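Local structure of fiber protein (Human adenovirus 16, 3CNC) at residues L57-G61 against G62-G66. The protein probably attaches the virus to host cells through its trimeric knob, species B fibers of this kind being associated with the receptor CD46. Residues are numbered along the deposited sequence; the frame is centred on the assembly and turned at random.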
ATOM      1  N   LEU A  57      -8.993  -9.789  -3.284  1.00 45.60           N
ATOM      2  CA  LEU A  57      -8.851  -9.804  -1.830  1.00 45.60           C
ATOM      3  C   LEU A  57      -7.931 -10.977  -1.493  1.00 45.60           C
ATOM      4  O   LEU A  57      -8.215 -12.118  -1.863  1.00 45.60           O
ATOM      5  CB  LEU A  57     -10.221  -9.988  -1.160  1.00 29.99           C
ATOM      6  CG  LEU A  57     -11.250  -8.893  -1.489  1.00 29.99           C
ATOM      7  CD1 LEU A  57     -12.565  -9.187  -0.765  1.00 29.99           C
ATOM      8  CD2 LEU A  57     -10.711  -7.542  -1.090  1.00 29.99           C
ATOM      9  N   VAL A  58      -6.829 -10.703  -0.805  1.00 44.18           N
ATOM     10  CA  VAL A  58      -5.892 -11.768  -0.448  1.00 44.18           C
ATOM     11  C   VAL A  58      -5.610 -11.903   1.059  1.00 44.18           C
ATOM     12  O   VAL A  58      -5.204 -10.939   1.709  1.00 44.18           O
ATOM     13  CB  VAL A  58      -4.538 -11.576  -1.153  1.00 49.93           C
ATOM     14  CG1 VAL A  58      -3.645 -12.773  -0.879  1.00 49.93           C
ATOM     15  CG2 VAL A  58      -4.755 -11.373  -2.644  1.00 49.93           C
ATOM     16  N   LYS A  59      -5.827 -13.098   1.602  1.00 47.75           N
ATOM     17  CA  LYS A  59      -5.561 -13.355   3.016  1.00 47.75           C
ATOM     18  C   LYS A  59      -4.067 -13.259   3.280  1.00 47.75           C
ATOM     19  O   LYS A  59      -3.274 -14.019   2.729  1.00 47.75           O
ATOM     20  CB  LYS A  59      -6.023 -14.751   3.421  1.00 48.79           C
ATOM     21  CG  LYS A  59      -7.509 -14.926   3.558  1.00 48.79           C
ATOM     22  CD  LYS A  59      -7.824 -16.329   4.046  1.00 48.79           C
ATOM     23  CE  LYS A  59      -9.305 -16.487   4.321  1.00 48.79           C
ATOM     24  NZ  LYS A  59      -9.613 -17.843   4.849  1.00 48.79           N
ATOM     25  N   ASN A  60      -3.684 -12.325   4.133  1.00 56.73           N
ATOM     26  CA  ASN A  60      -2.286 -12.147   4.466  1.00 56.73           C
ATOM     27  C   ASN A  60      -2.197 -12.051   5.986  1.00 56.73           C
ATOM     28  O   ASN A  60      -2.161 -10.962   6.553  1.00 56.73           O
ATOM     29  CB  ASN A  60      -1.769 -10.876   3.790  1.00 54.12           C
ATOM     30  CG  ASN A  60      -0.263 -10.742   3.871  1.00 54.12           C
ATOM     31  OD1 ASN A  60       0.457 -11.738   4.001  1.00 54.12           O
ATOM     32  ND2 ASN A  60       0.226  -9.506   3.776  1.00 54.12           N
ATOM     33  N   GLY A  61      -2.166 -13.204   6.641  1.00 56.76           N
ATOM     34  CA  GLY A  61      -2.113 -13.215   8.089  1.00 56.76           C
ATOM     35  C   GLY A  61      -3.410 -12.629   8.618  1.00 56.76           C
ATOM     36  O   GLY A  61      -4.489 -13.007   8.158  1.00 56.76           O
ATOM     37  N   GLY A  62      -3.312 -11.698   9.566  1.00 44.96           N
ATOM     38  CA  GLY A  62      -4.507 -11.089  10.119  1.00 44.96           C
ATOM     39  C   GLY A  62      -5.099 -10.002   9.236  1.00 44.96           C
ATOM     40  O   GLY A  62      -6.128  -9.417   9.575  1.00 44.96           O
ATOM     41  N   LEU A  63      -4.454  -9.733   8.102  1.00 48.49           N
ATOM     42  CA  LEU A  63      -4.914  -8.706   7.166  1.00 48.49           C
ATOM     43  C   LEU A  63      -5.394  -9.267   5.832  1.00 48.49           C
ATOM     44  O   LEU A  63      -5.130 -10.414   5.480  1.00 48.49           O
ATOM     45  CB  LEU A  63      -3.782  -7.722   6.842  1.00 37.93           C
ATOM     46  CG  LEU A  63      -3.124  -6.861   7.920  1.00 37.93           C
ATOM     47  CD1 LEU A  63      -1.959  -6.080   7.320  1.00 37.93           C
ATOM     48  CD2 LEU A  63      -4.177  -5.903   8.508  1.00 37.93           C
ATOM     49  N   ILE A  64      -6.127  -8.434   5.106  1.00 43.79           N
ATOM     50  CA  ILE A  64      -6.561  -8.766   3.756  1.00 43.79           C
ATOM     51  C   ILE A  64      -5.825  -7.707   2.937  1.00 43.79           C
ATOM     52  O   ILE A  64      -5.863  -6.525   3.283  1.00 43.79           O
ATOM     53  CB  ILE A  64      -8.080  -8.541   3.502  1.00 43.56           C
ATOM     54  CG1 ILE A  64      -8.923  -9.631   4.166  1.00 43.56           C
ATOM     55  CG2 ILE A  64      -8.344  -8.511   1.987  1.00 43.56           C
ATOM     56  CD1 ILE A  64      -8.695 -11.022   3.625  1.00 43.56           C
ATOM     57  N   ASN A  65      -5.110  -8.130   1.900  1.00 40.77           N
ATOM     58  CA  ASN A  65      -4.451  -7.178   1.008  1.00 40.77           C
ATOM     59  C   ASN A  65      -5.417  -7.025  -0.175  1.00 40.77           C
ATOM     60  O   ASN A  65      -5.711  -8.008  -0.872  1.00 40.77           O
ATOM     61  CB  ASN A  65      -3.115  -7.721   0.510  1.00 69.75           C
ATOM     62  CG  ASN A  65      -1.990  -7.479   1.486  1.00 69.75           C
ATOM     63  OD1 ASN A  65      -0.875  -7.935   1.263  1.00 69.75           O
ATOM     64  ND2 ASN A  65      -2.270  -6.754   2.573  1.00 69.75           N
ATOM     65  N   GLY A  66      -5.915  -5.811  -0.395  1.00 41.00           N
ATOM     66  CA  GLY A  66      -6.864  -5.597  -1.478  1.00 41.00           C
ATOM     67  C   GLY A  66      -6.371  -4.828  -2.688  1.00 41.00           C
ATOM     68  O   GLY A  66      -5.504  -3.960  -2.579  1.00 41.00           O
TER
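A tight beta hairpin, its two-residue type II' turn running from Asn60 to Leu63, joins strands 51-60 and 63-72 of the fiber knob's antiparallel sheet. Asn60 and Leu63 close the turn with two backbone hydrogen bonds. Asn60 N reaches Leu63 O at 2.7 Å and nearly straight, whereas Leu63 N meets Asn60 O at 3.0 Å from well above the carbonyl plane. Gly61 takes the first corner with phi 66° and psi -132°, a backbone shape open mainly to glycine. The next hydrogen-bonded pair, Val58 with Asn65, is joined both ways, Asn65 N to Val58 O being the straighter bond (166° at the hydrogen) and lying in the carbonyl plane.

On the face of Leu57, Lys59 and Ile64, the two branches of Ile64 divide their work. CG2, anti to the backbone N, sits 4.0 Å from Leu57 CB; CD1, at the end of the other branch, lies 4.0 Å from Lys59 CA and 4.1 Å from its CG. The extended Lys59 chain carries NZ off to a salt bridge with Asp220. Tyr215 of strand 211-216 packs against Leu57 and Ile64.

Val58, Asn60, Leu63 and Asn65 occupy the other face, which meets both neighbouring subunits of the trimer: Leu63 packs on Val58 of one, and Val58 on Asn60 of the other. Within the hairpin, Asn60's side chain slants across Asn65's, amide planes steeply inclined, Asn60 CB 4.1 Å from Asn65 CG.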